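Local structure of phycocyanobilin lyase subunit beta (Nostoc sp. PCC 7120, 5N3U) at residues Ile34-Ile38 / Gln66-Gln70; Leu37-Phe41 / Ala52-Leu56; Ile89-Leu95 / Asn120-Leu126. The protein is the CpcF half of the CpcE/CpcF lyase, which is probably required for attaching the bilin chromophore to the phycocyanin alpha subunit. All coordinates share one frame; numbering follows the deposited sequence.

Contact 1: residues Ile34-Ile38 / Gln66-Gln70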
ATOM      1  N   ILE B  34      23.182  12.092  -9.485  1.00 37.86           N
ATOM      2  CA  ILE B  34      21.705  12.286  -9.302  1.00 37.57           C
ATOM      3  C   ILE B  34      20.987  10.935  -9.255  1.00 31.60           C
ATOM      4  O   ILE B  34      20.305  10.644  -8.276  1.00 35.10           O
ATOM      5  CB  ILE B  34      21.017  13.095 -10.432  1.00 37.19           C
ATOM      6  CG1 ILE B  34      21.632  14.471 -10.663  1.00 39.80           C
ATOM      7  CG2 ILE B  34      19.540  13.303 -10.182  1.00 31.56           C
ATOM      8  CD1 ILE B  34      21.514  15.453  -9.627  1.00 40.73           C
ATOM      9  N   PRO B  35      21.172  10.103 -10.274  1.00 31.15           N
ATOM     10  CA  PRO B  35      20.433   8.823 -10.194  1.00 37.10           C
ATOM     11  C   PRO B  35      20.706   7.994  -8.923  1.00 38.12           C
ATOM     12  O   PRO B  35      19.805   7.380  -8.363  1.00 30.76           O
ATOM     13  CB  PRO B  35      20.915   8.072 -11.421  1.00 37.59           C
ATOM     14  CG  PRO B  35      21.463   9.159 -12.295  1.00 37.60           C
ATOM     15  CD  PRO B  35      22.154  10.055 -11.370  1.00 34.95           C
ATOM     16  N   THR B  36      21.952   7.977  -8.473  1.00 34.21           N
ATOM     17  CA  THR B  36      22.278   7.295  -7.223  1.00 33.30           C
ATOM     18  C   THR B  36      21.590   7.922  -6.060  1.00 30.87           C
ATOM     19  O   THR B  36      21.077   7.217  -5.197  1.00 32.85           O
ATOM     20  CB  THR B  36      23.830   7.222  -7.003  1.00 37.41           C
ATOM     21  OG1 THR B  36      24.389   6.523  -8.112  1.00 36.09           O
ATOM     22  CG2 THR B  36      24.188   6.425  -5.757  1.00 35.27           C
ATOM     23  N   LEU B  37      21.570   9.238  -5.985  1.00 27.05           N
ATOM     24  CA  LEU B  37      20.918   9.892  -4.872  1.00 26.68           C
ATOM     25  C   LEU B  37      19.440   9.446  -4.855  1.00 28.63           C
ATOM     26  O   LEU B  37      18.913   9.138  -3.795  1.00 27.40           O
ATOM     27  CB  LEU B  37      21.001  11.415  -4.919  1.00 27.11           C
ATOM     28  CG  LEU B  37      22.469  11.955  -4.642  1.00 35.67           C
ATOM     29  CD1 LEU B  37      22.654  13.386  -5.077  1.00 35.48           C
ATOM     30  CD2 LEU B  37      22.803  11.897  -3.147  1.00 31.86           C
ATOM     31  N   ILE B  38      18.802   9.476  -6.026  1.00 28.13           N
ATOM     32  CA  ILE B  38      17.359   9.113  -6.097  1.00 27.74           C
ATOM     33  C   ILE B  38      17.197   7.650  -5.634  1.00 24.21           C
ATOM     34  O   ILE B  38      16.272   7.316  -4.859  1.00 25.33           O
ATOM     35  CB  ILE B  38      16.869   9.355  -7.518  1.00 24.98           C
ATOM     36  CG1 ILE B  38      16.880  10.874  -7.719  1.00 22.66           C
ATOM     37  CG2 ILE B  38      15.471   8.748  -7.722  1.00 27.18           C
ATOM     38  CD1 ILE B  38      16.788  11.173  -9.167  1.00 22.43           C
ATOM     39  N   GLN B  66      15.439  14.342 -13.956  1.00 28.38           N
ATOM     40  CA  GLN B  66      15.617  12.971 -13.467  1.00 27.16           C
ATOM     41  C   GLN B  66      14.726  12.656 -12.283  1.00 25.17           C
ATOM     42  O   GLN B  66      14.157  11.542 -12.201  1.00 24.74           O
ATOM     43  CB  GLN B  66      17.089  12.726 -13.140  1.00 29.79           C
ATOM     44  CG  GLN B  66      17.899  12.424 -14.432  1.00 33.24           C
ATOM     45  CD  GLN B  66      19.360  12.571 -14.178  1.00 43.84           C
ATOM     46  OE1 GLN B  66      19.803  13.656 -13.821  1.00 51.63           O
ATOM     47  NE2 GLN B  66      20.107  11.503 -14.296  1.00 46.89           N
ATOM     48  N   LEU B  67      14.582  13.585 -11.363  1.00 23.05           N
ATOM     49  CA  LEU B  67      13.557  13.351 -10.320  1.00 23.70           C
ATOM     50  C   LEU B  67      12.182  13.059 -10.923  1.00 23.33           C
ATOM     51  O   LEU B  67      11.519  12.155 -10.484  1.00 26.44           O
ATOM     52  CB  LEU B  67      13.433  14.483  -9.420  1.00 23.36           C
ATOM     53  CG  LEU B  67      14.528  14.623  -8.352  1.00 23.53           C
ATOM     54  CD1 LEU B  67      14.520  16.038  -7.845  1.00 25.13           C
ATOM     55  CD2 LEU B  67      14.302  13.675  -7.181  1.00 24.20           C
ATOM     56  N   LEU B  68      11.744  13.796 -11.946  1.00 24.04           N
ATOM     57  CA  LEU B  68      10.424  13.546 -12.549  1.00 25.52           C
ATOM     58  C   LEU B  68      10.268  12.216 -13.264  1.00 26.40           C
ATOM     59  O   LEU B  68       9.138  11.758 -13.354  1.00 26.42           O
ATOM     60  CB  LEU B  68       9.995  14.597 -13.563  1.00 28.14           C
ATOM     61  CG  LEU B  68       9.848  15.976 -13.026  1.00 26.65           C
ATOM     62  CD1 LEU B  68       9.761  17.069 -14.109  1.00 29.35           C
ATOM     63  CD2 LEU B  68       8.722  16.085 -12.098  1.00 27.05           C
ATOM     64  N   THR B  69      11.325  11.646 -13.809  1.00 22.52           N
ATOM     65  CA  THR B  69      11.248  10.464 -14.610  1.00 25.03           C
ATOM     66  C   THR B  69      11.844   9.242 -13.919  1.00 25.77           C
ATOM     67  O   THR B  69      11.866   8.185 -14.508  1.00 27.79           O
ATOM     68  CB  THR B  69      12.001  10.637 -15.944  1.00 31.78           C
ATOM     69  OG1 THR B  69      13.347  11.008 -15.695  1.00 28.71           O
ATOM     70  CG2 THR B  69      11.364  11.760 -16.778  1.00 33.08           C
ATOM     71  N   GLN B  70      12.307   9.369 -12.682  1.00 23.96           N
ATOM     72  CA  GLN B  70      12.817   8.203 -11.909  1.00 23.76           C
ATOM     73  C   GLN B  70      12.049   8.099 -10.600  1.00 23.57           C
ATOM     74  O   GLN B  70      12.650   7.993  -9.509  1.00 25.02           O
ATOM     75  CB  GLN B  70      14.314   8.356 -11.615  1.00 27.13           C
ATOM     76  CG  GLN B  70      15.081   8.307 -12.941  1.00 33.69           C
ATOM     77  CD  GLN B  70      16.581   8.600 -12.820  1.00 37.09           C
ATOM     78  OE1 GLN B  70      17.175   8.452 -11.766  1.00 35.19           O
ATOM     79  NE2 GLN B  70      17.166   9.105 -13.898  1.00 39.86           N
TER
HETATM   80  O   HOH W   1      17.648   6.662  -9.805  1.00 30.75           O
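Ile-38 meets Leu-67 and Gln-70 through a side chain whose CG1 lies anti to its own carbonyl carbon (chi1 -69°) and whose CD1 extends onward (chi2 164°). This carries CG1 and CD1 toward the other helix, and leaves CG2 to face the backbone end of the other segment. CG1 comes within 3.8 Å of Leu-67 CD2. CG2 rests 3.4 Å from the carbonyl Gln-70 O, and CD1 also reaches Gln-70 OE1. The side chains of Ile-38 and Gln-70 run crosswise.

Gln-66 is also extended beyond CG (chi2 164°), and its amide lies over the start of helix 34-40. Gln-66 OE1 sits against the branch of Ile-34, 3.6 Å from Ile-34 CB. The other end of the amide, Gln-66 NE2, touches Pro-35 CG at 3.4 Å. These are van der Waals contacts, and no direct hydrogen bond joins the segments.

A water supplies the polar link. It donates to Pro-35 O and to Gln-70 OE1, at 2.7 Å from each. Pro-35 O and Gln-70 OE1 are thus tied together beside the apolar contact of Ile-38. Gln-70 is the first residue to leave helical geometry after helix 64-69.

Around this contact, Ile-34 also packs on Leu-56 and Leu-59 of helix 46-59, and Leu-67 packs on helix 76-89. Helix 34-40 lying against helix 64-69, with helix 46-59 between them in the chain, is consistent with the alpha-solenoid stacking of HEAT-repeat proteins.

Contact 2: residues Leu37-Phe41 / Ala52-Leu56; sequences LIAVF and ASTAL
Leu-37 and Leu-56 reach past one another from the two helices and fill each other's flanks. Leu-37 CB lies against both methyls of Leu-56, 3.7 Å from Leu-56 CD1. The other bump is the fork of Leu-37. Its CD2 enters the shallow hollow left by two small residues one turn apart, reaching Ala-55 CB at 3.9 Å and Ala-52 CB at 4.0 Å. Leu-37 CG stands anti to the carbonyl carbon (chi1 -70°), which sends the fork across to helix 46-59.

The methyl of Ala-52 is a small knob in return. Ala-52 CB sits 3.5 Å from Leu-37 O and also touches Val-40 CB. With so little bulk here, the backbones come close: the CA atoms of Leu-37 and Ala-52 are 5.2 Å apart.

Phe-41 closes one end of the interface. Its CZ presses on Leu-56 CD1 at 3.6 Å, so that this methyl touches both the ring and Leu-37 CB. The ring edge meets Ser-53, with Phe-41 CE1 3.8 Å from Ser-53 N, near the ring plane. Ser-53 OG turns to another partner and bonds Thr-85 OG1. Phe-41 also meets the ring of Tyr-81, on helix 76-89.

Helices 34-40 and 46-59 follow each other and run roughly antiparallel, a helical hairpin of the kind that builds alpha-solenoids, consistent with the HEAT repeats of this family.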
ATOM      1  N   LEU B  37      21.570   9.238  -5.985  1.00 27.05           N
ATOM      2  CA  LEU B  37      20.918   9.892  -4.872  1.00 26.68           C
ATOM      3  C   LEU B  37      19.440   9.446  -4.855  1.00 28.63           C
ATOM      4  O   LEU B  37      18.913   9.138  -3.795  1.00 27.40           O
ATOM      5  CB  LEU B  37      21.001  11.415  -4.919  1.00 27.11           C
ATOM      6  CG  LEU B  37      22.469  11.955  -4.642  1.00 35.67           C
ATOM      7  CD1 LEU B  37      22.654  13.386  -5.077  1.00 35.48           C
ATOM      8  CD2 LEU B  37      22.803  11.897  -3.147  1.00 31.86           C
ATOM      9  N   ILE B  38      18.802   9.476  -6.026  1.00 28.13           N
ATOM     10  CA  ILE B  38      17.359   9.113  -6.097  1.00 27.74           C
ATOM     11  C   ILE B  38      17.197   7.650  -5.634  1.00 24.21           C
ATOM     12  O   ILE B  38      16.272   7.316  -4.859  1.00 25.33           O
ATOM     13  CB  ILE B  38      16.869   9.355  -7.518  1.00 24.98           C
ATOM     14  CG1 ILE B  38      16.880  10.874  -7.719  1.00 22.66           C
ATOM     15  CG2 ILE B  38      15.471   8.748  -7.722  1.00 27.18           C
ATOM     16  CD1 ILE B  38      16.788  11.173  -9.167  1.00 22.43           C
ATOM     17  N   ALA B  39      18.092   6.781  -6.062  1.00 23.34           N
ATOM     18  CA  ALA B  39      18.008   5.370  -5.727  1.00 27.45           C
ATOM     19  C   ALA B  39      18.107   5.145  -4.203  1.00 26.84           C
ATOM     20  O   ALA B  39      17.551   4.211  -3.712  1.00 30.38           O
ATOM     21  CB  ALA B  39      19.091   4.596  -6.433  1.00 31.88           C
ATOM     22  N   VAL B  40      18.771   6.034  -3.472  1.00 22.91           N
ATOM     23  CA  VAL B  40      18.871   5.927  -2.038  1.00 25.58           C
ATOM     24  C   VAL B  40      17.476   5.910  -1.389  1.00 25.96           C
ATOM     25  O   VAL B  40      17.314   5.302  -0.350  1.00 27.06           O
ATOM     26  CB  VAL B  40      19.742   7.025  -1.418  1.00 26.58           C
ATOM     27  CG1 VAL B  40      19.620   7.069   0.094  1.00 32.75           C
ATOM     28  CG2 VAL B  40      21.195   6.790  -1.838  1.00 28.49           C
ATOM     29  N   PHE B  41      16.495   6.603  -1.962  1.00 24.17           N
ATOM     30  CA  PHE B  41      15.160   6.653  -1.326  1.00 21.49           C
ATOM     31  C   PHE B  41      14.530   5.258  -1.202  1.00 22.08           C
ATOM     32  O   PHE B  41      13.704   5.015  -0.360  1.00 22.64           O
ATOM     33  CB  PHE B  41      14.217   7.502  -2.149  1.00 23.65           C
ATOM     34  CG  PHE B  41      14.612   8.921  -2.389  1.00 22.90           C
ATOM     35  CD1 PHE B  41      15.447   9.650  -1.511  1.00 25.51           C
ATOM     36  CD2 PHE B  41      14.075   9.569  -3.474  1.00 20.48           C
ATOM     37  CE1 PHE B  41      15.699  10.986  -1.742  1.00 26.50           C
ATOM     38  CE2 PHE B  41      14.345  10.899  -3.727  1.00 24.21           C
ATOM     39  CZ  PHE B  41      15.169  11.624  -2.869  1.00 24.21           C
ATOM     40  N   ALA B  52      20.175  12.233   1.152  1.00 33.73           N
ATOM     41  CA  ALA B  52      20.151  12.225  -0.305  1.00 30.06           C
ATOM     42  C   ALA B  52      19.224  13.306  -0.829  1.00 30.82           C
ATOM     43  O   ALA B  52      19.526  13.980  -1.823  1.00 33.44           O
ATOM     44  CB  ALA B  52      19.759  10.871  -0.828  1.00 29.78           C
ATOM     45  N   SER B  53      18.108  13.487  -0.165  1.00 33.05           N
ATOM     46  CA  SER B  53      17.126  14.481  -0.582  1.00 28.70           C
ATOM     47  C   SER B  53      17.745  15.887  -0.445  1.00 36.42           C
ATOM     48  O   SER B  53      17.716  16.665  -1.394  1.00 26.88           O
ATOM     49  CB  SER B  53      15.897  14.378   0.243  1.00 27.09           C
ATOM     50  OG  SER B  53      14.953  15.382  -0.125  1.00 26.98           O
ATOM     51  N   THR B  54      18.304  16.197   0.731  1.00 32.68           N
ATOM     52  CA  THR B  54      19.003  17.487   0.918  1.00 34.04           C
ATOM     53  C   THR B  54      20.013  17.777  -0.188  1.00 29.89           C
ATOM     54  O   THR B  54      20.036  18.877  -0.739  1.00 35.45           O
ATOM     55  CB  THR B  54      19.640  17.537   2.318  1.00 36.96           C
ATOM     56  OG1 THR B  54      18.571  17.403   3.240  1.00 37.58           O
ATOM     57  CG2 THR B  54      20.314  18.920   2.586  1.00 41.72           C
ATOM     58  N   ALA B  55      20.829  16.799  -0.527  1.00 28.79           N
ATOM     59  CA  ALA B  55      21.719  16.880  -1.617  1.00 29.59           C
ATOM     60  C   ALA B  55      21.018  17.215  -2.931  1.00 39.97           C
ATOM     61  O   ALA B  55      21.502  18.053  -3.728  1.00 32.63           O
ATOM     62  CB  ALA B  55      22.474  15.571  -1.776  1.00 33.78           C
ATOM     63  N   LEU B  56      19.886  16.568  -3.200  1.00 29.73           N
ATOM     64  CA  LEU B  56      19.213  16.841  -4.445  1.00 29.63           C
ATOM     65  C   LEU B  56      18.695  18.242  -4.468  1.00 25.16           C
ATOM     66  O   LEU B  56      18.784  18.918  -5.497  1.00 30.94           O
ATOM     67  CB  LEU B  56      18.088  15.809  -4.724  1.00 25.38           C
ATOM     68  CG  LEU B  56      18.704  14.482  -5.079  1.00 27.45           C
ATOM     69  CD1 LEU B  56      17.771  13.293  -4.809  1.00 30.16           C
ATOM     70  CD2 LEU B  56      19.177  14.372  -6.498  1.00 25.94           C
TER

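Contact 3: residues Ile89-Leu95 / Asn120-Leu126; sequences IADPRAL and NLHWHKL
Pro-92 packs against Leu-126, and the two side chains run past each other in opposite directions. Followed outward, the proline ring meets something at each carbon. Pro-92 CB touches Leu-126 CD1 and lies 4.2 Å from Trp-123 CE3. Pro-92 CG reaches Leu-126 CG at 3.6 Å and also rests on Lys-125 CB. Both CG and CD crowd the carbonyl His-122 O, which is 3.2 Å from Pro-92 CG. An alanine in place of Leu-126 would probably open a gap beside Pro-92 CB and CG and leave the ring less firmly packed.

The backbones are joined by His-122 N donating to Ala-90 O. The bond is 2.7 Å long, nearly straight at 168°, and lies in the carbonyl plane. His-122 is also the centre of an inverse gamma turn. The imidazole lays one face over Ala-90 CB, a CH-pi contact of 3.9 Å from CB to the His-122 ring centroid. Leu-95 CD1 comes to the edge of the Trp-123 indole.

Within the first loop, Asp-91 OD1 accepts from Arg-93 N in an Asx turn, and Arg-93 NE and NH2 grip the carboxylate side-on. Arg-93 NH1 bonds Gly-140 O of the lyase alpha subunit, a neighbouring chain.

The two loops lie side by side. One connects helix 76-89 to helix 95-104, and the other follows helix 108-118 and leads to helix 130-145, on which Trp-123 and Leu-126 pack.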
ATOM      1  N   ILE B  89      12.457  21.715  -4.057  1.00 30.02           N
ATOM      2  CA  ILE B  89      13.106  22.395  -5.177  1.00 26.77           C
ATOM      3  C   ILE B  89      12.161  23.435  -5.757  1.00 30.48           C
ATOM      4  O   ILE B  89      12.606  24.512  -6.144  1.00 26.97           O
ATOM      5  CB  ILE B  89      13.574  21.463  -6.256  1.00 27.81           C
ATOM      6  CG1 ILE B  89      14.660  20.579  -5.708  1.00 22.19           C
ATOM      7  CG2 ILE B  89      14.151  22.255  -7.454  1.00 29.33           C
ATOM      8  CD1 ILE B  89      15.103  19.487  -6.610  1.00 22.35           C
ATOM      9  N   ALA B  90      10.862  23.118  -5.825  1.00 26.10           N
ATOM     10  CA  ALA B  90       9.804  24.043  -6.201  1.00 24.38           C
ATOM     11  C   ALA B  90       9.839  24.522  -7.678  1.00 24.55           C
ATOM     12  O   ALA B  90       9.318  25.576  -7.996  1.00 25.29           O
ATOM     13  CB  ALA B  90       9.820  25.235  -5.239  1.00 29.35           C
ATOM     14  N   ASP B  91      10.475  23.768  -8.549  1.00 24.80           N
ATOM     15  CA  ASP B  91      10.466  24.025  -9.969  1.00 23.48           C
ATOM     16  C   ASP B  91       9.054  23.666 -10.444  1.00 24.49           C
ATOM     17  O   ASP B  91       8.594  22.535 -10.310  1.00 22.96           O
ATOM     18  CB  ASP B  91      11.555  23.181 -10.611  1.00 24.66           C
ATOM     19  CG  ASP B  91      11.681  23.324 -12.121  1.00 31.82           C
ATOM     20  OD1 ASP B  91      10.710  23.392 -12.892  1.00 29.79           O
ATOM     21  OD2 ASP B  91      12.821  23.204 -12.614  1.00 40.38           O
ATOM     22  N   PRO B  92       8.357  24.615 -11.095  1.00 23.75           N
ATOM     23  CA  PRO B  92       6.964  24.409 -11.521  1.00 21.77           C
ATOM     24  C   PRO B  92       6.792  23.390 -12.628  1.00 24.11           C
ATOM     25  O   PRO B  92       5.659  22.984 -12.903  1.00 20.95           O
ATOM     26  CB  PRO B  92       6.538  25.849 -11.968  1.00 22.49           C
ATOM     27  CG  PRO B  92       7.839  26.453 -12.421  1.00 21.98           C
ATOM     28  CD  PRO B  92       8.820  25.983 -11.447  1.00 23.56           C
ATOM     29  N   ARG B  93       7.874  22.880 -13.214  1.00 22.54           N
ATOM     30  CA  ARG B  93       7.744  21.766 -14.138  1.00 22.29           C
ATOM     31  C   ARG B  93       7.239  20.481 -13.451  1.00 21.10           C
ATOM     32  O   ARG B  93       6.768  19.616 -14.105  1.00 22.28           O
ATOM     33  CB  ARG B  93       9.023  21.457 -14.843  1.00 23.74           C
ATOM     34  CG  ARG B  93       9.503  22.564 -15.825  1.00 28.55           C
ATOM     35  CD  ARG B  93      10.831  22.130 -16.392  1.00 28.39           C
ATOM     36  NE  ARG B  93      11.888  22.264 -15.403  1.00 31.58           N
ATOM     37  CZ  ARG B  93      13.136  21.825 -15.568  1.00 31.23           C
ATOM     38  NH1 ARG B  93      13.516  21.297 -16.698  1.00 33.84           N
ATOM     39  NH2 ARG B  93      14.016  21.952 -14.588  1.00 31.64           N
ATOM     40  N   ALA B  94       7.289  20.441 -12.141  1.00 19.54           N
ATOM     41  CA  ALA B  94       6.797  19.304 -11.349  1.00 18.98           C
ATOM     42  C   ALA B  94       5.296  19.350 -11.116  1.00 19.33           C
ATOM     43  O   ALA B  94       4.764  18.469 -10.467  1.00 19.79           O
ATOM     44  CB  ALA B  94       7.535  19.324 -10.008  1.00 19.17           C
ATOM     45  N   LEU B  95       4.603  20.369 -11.612  1.00 19.63           N
ATOM     46  CA  LEU B  95       3.158  20.477 -11.373  1.00 21.01           C
ATOM     47  C   LEU B  95       2.360  19.156 -11.654  1.00 19.21           C
ATOM     48  O   LEU B  95       1.604  18.630 -10.799  1.00 18.19           O
ATOM     49  CB  LEU B  95       2.620  21.591 -12.225  1.00 21.83           C
ATOM     50  CG  LEU B  95       1.108  21.764 -12.146  1.00 23.31           C
ATOM     51  CD1 LEU B  95       0.671  22.277 -10.803  1.00 24.50           C
ATOM     52  CD2 LEU B  95       0.528  22.649 -13.258  1.00 27.61           C
ATOM     53  N   ASN B 120       3.425  25.945  -3.475  1.00 29.10           N
ATOM     54  CA  ASN B 120       4.681  26.612  -3.289  1.00 30.83           C
ATOM     55  C   ASN B 120       5.655  26.535  -4.454  1.00 29.90           C
ATOM     56  O   ASN B 120       6.776  26.920  -4.340  1.00 29.76           O
ATOM     57  CB  ASN B 120       5.285  26.031  -1.969  1.00 32.24           C
ATOM     58  CG  ASN B 120       4.396  26.378  -0.757  1.00 31.72           C
ATOM     59  OD1 ASN B 120       3.614  25.570  -0.124  1.00 36.46           O
ATOM     60  ND2 ASN B 120       4.391  27.608  -0.516  1.00 29.25           N
ATOM     61  N   LEU B 121       5.238  26.083  -5.627  1.00 25.33           N
ATOM     62  CA  LEU B 121       6.142  26.049  -6.747  1.00 23.52           C
ATOM     63  C   LEU B 121       6.426  27.514  -7.293  1.00 25.27           C
ATOM     64  O   LEU B 121       5.643  28.441  -7.121  1.00 27.83           O
ATOM     65  CB  LEU B 121       5.530  25.207  -7.877  1.00 24.13           C
ATOM     66  CG  LEU B 121       5.183  23.764  -7.481  1.00 22.57           C
ATOM     67  CD1 LEU B 121       4.721  22.994  -8.727  1.00 24.45           C
ATOM     68  CD2 LEU B 121       6.390  23.092  -6.911  1.00 26.02           C
ATOM     69  N   HIS B 122       7.550  27.679  -7.904  1.00 24.52           N
ATOM     70  CA  HIS B 122       7.958  29.010  -8.379  1.00 27.14           C
ATOM     71  C   HIS B 122       7.332  29.250  -9.782  1.00 21.01           C
ATOM     72  O   HIS B 122       7.990  29.148 -10.795  1.00 23.99           O
ATOM     73  CB  HIS B 122       9.445  29.111  -8.421  1.00 29.03           C
ATOM     74  CG  HIS B 122      10.088  28.999  -7.089  1.00 36.88           C
ATOM     75  ND1 HIS B 122      11.367  28.505  -6.930  1.00 42.37           N
ATOM     76  CD2 HIS B 122       9.653  29.327  -5.849  1.00 40.82           C
ATOM     77  CE1 HIS B 122      11.699  28.534  -5.648  1.00 35.24           C
ATOM     78  NE2 HIS B 122      10.680  29.037  -4.971  1.00 37.77           N
ATOM     79  N   TRP B 123       6.115  29.656  -9.766  1.00 21.85           N
ATOM     80  CA  TRP B 123       5.278  29.800 -10.924  1.00 23.48           C
ATOM     81  C   TRP B 123       5.803  30.714 -11.968  1.00 29.06           C
ATOM     82  O   TRP B 123       5.604  30.443 -13.164  1.00 23.51           O
ATOM     83  CB  TRP B 123       3.881  30.243 -10.537  1.00 24.33           C
ATOM     84  CG  TRP B 123       3.337  29.558  -9.399  1.00 24.16           C
ATOM     85  CD1 TRP B 123       3.031  30.096  -8.173  1.00 26.50           C
ATOM     86  CD2 TRP B 123       2.851  28.200  -9.371  1.00 25.98           C
ATOM     87  NE1 TRP B 123       2.447  29.136  -7.370  1.00 26.43           N
ATOM     88  CE2 TRP B 123       2.346  27.961  -8.069  1.00 27.07           C
ATOM     89  CE3 TRP B 123       2.872  27.156 -10.290  1.00 27.26           C
ATOM     90  CZ2 TRP B 123       1.866  26.725  -7.676  1.00 28.01           C
ATOM     91  CZ3 TRP B 123       2.374  25.926  -9.918  1.00 26.42           C
ATOM     92  CH2 TRP B 123       1.894  25.708  -8.604  1.00 27.51           C
ATOM     93  N   HIS B 124       6.571  31.737 -11.563  1.00 29.61           N
ATOM     94  CA  HIS B 124       7.061  32.698 -12.529  1.00 29.98           C
ATOM     95  C   HIS B 124       8.099  32.101 -13.401  1.00 33.44           C
ATOM     96  O   HIS B 124       8.434  32.715 -14.372  1.00 30.54           O
ATOM     97  CB  HIS B 124       7.712  33.916 -11.860  1.00 31.08           C
ATOM     98  CG  HIS B 124       8.996  33.605 -11.180  1.00 33.82           C
ATOM     99  ND1 HIS B 124       9.061  33.267  -9.838  1.00 38.89           N
ATOM    100  CD2 HIS B 124      10.266  33.575 -11.634  1.00 35.97           C
ATOM    101  CE1 HIS B 124      10.313  33.074  -9.487  1.00 32.26           C
ATOM    102  NE2 HIS B 124      11.063  33.214 -10.565  1.00 40.18           N
ATOM    103  N   LYS B 125       8.684  30.942 -13.045  1.00 29.88           N
ATOM    104  CA  LYS B 125       9.635  30.311 -13.930  1.00 28.15           C
ATOM    105  C   LYS B 125       9.066  29.738 -15.220  1.00 27.73           C
ATOM    106  O   LYS B 125       9.818  29.315 -16.089  1.00 27.62           O
ATOM    107  CB  LYS B 125      10.366  29.260 -13.145  1.00 34.00           C
ATOM    108  CG  LYS B 125      11.092  29.850 -11.901  1.00 39.74           C
ATOM    109  CD  LYS B 125      12.593  29.709 -11.908  1.00 45.43           C
ATOM    110  CE  LYS B 125      13.166  30.210 -13.235  1.00 51.51           C
ATOM    111  NZ  LYS B 125      14.478  30.894 -13.108  1.00 58.26           N
ATOM    112  N   LEU B 126       7.753  29.668 -15.310  1.00 22.67           N
ATOM    113  CA  LEU B 126       7.081  29.188 -16.482  1.00 27.44           C
ATOM    114  C   LEU B 126       6.833  30.339 -17.476  1.00 30.36           C
ATOM    115  O   LEU B 126       6.488  31.438 -17.090  1.00 29.72           O
ATOM    116  CB  LEU B 126       5.758  28.636 -16.136  1.00 26.38           C
ATOM    117  CG  LEU B 126       5.799  27.383 -15.256  1.00 31.23           C
ATOM    118  CD1 LEU B 126       4.380  27.027 -14.843  1.00 31.43           C
ATOM    119  CD2 LEU B 126       6.581  26.256 -15.909  1.00 32.86           C
TER

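Contacts 1 and 2 are neighbours near the modelled N-terminal end, with centres about 8 Å apart. They share helix 34-40, which packs on helix 46-59 in contact 2 and on helix 64-69 in contact 1. Leu-56 joins them by touching both Ile-34 and Leu-67. Contact 3 comes later in the chain and lies between loops, its centre about 18 Å from contact 1 and 20 Å from contact 2. Ile-89 bridges the distance by packing on Leu-67 and on the backbone of Leu-56. Contacts 1 and 2 start from the same helix, and contact 2 closes first. Contact 3 opens only after contact 1 has closed. Leu-68 and Arg-93 also meet the lyase alpha subunit, the partner chain.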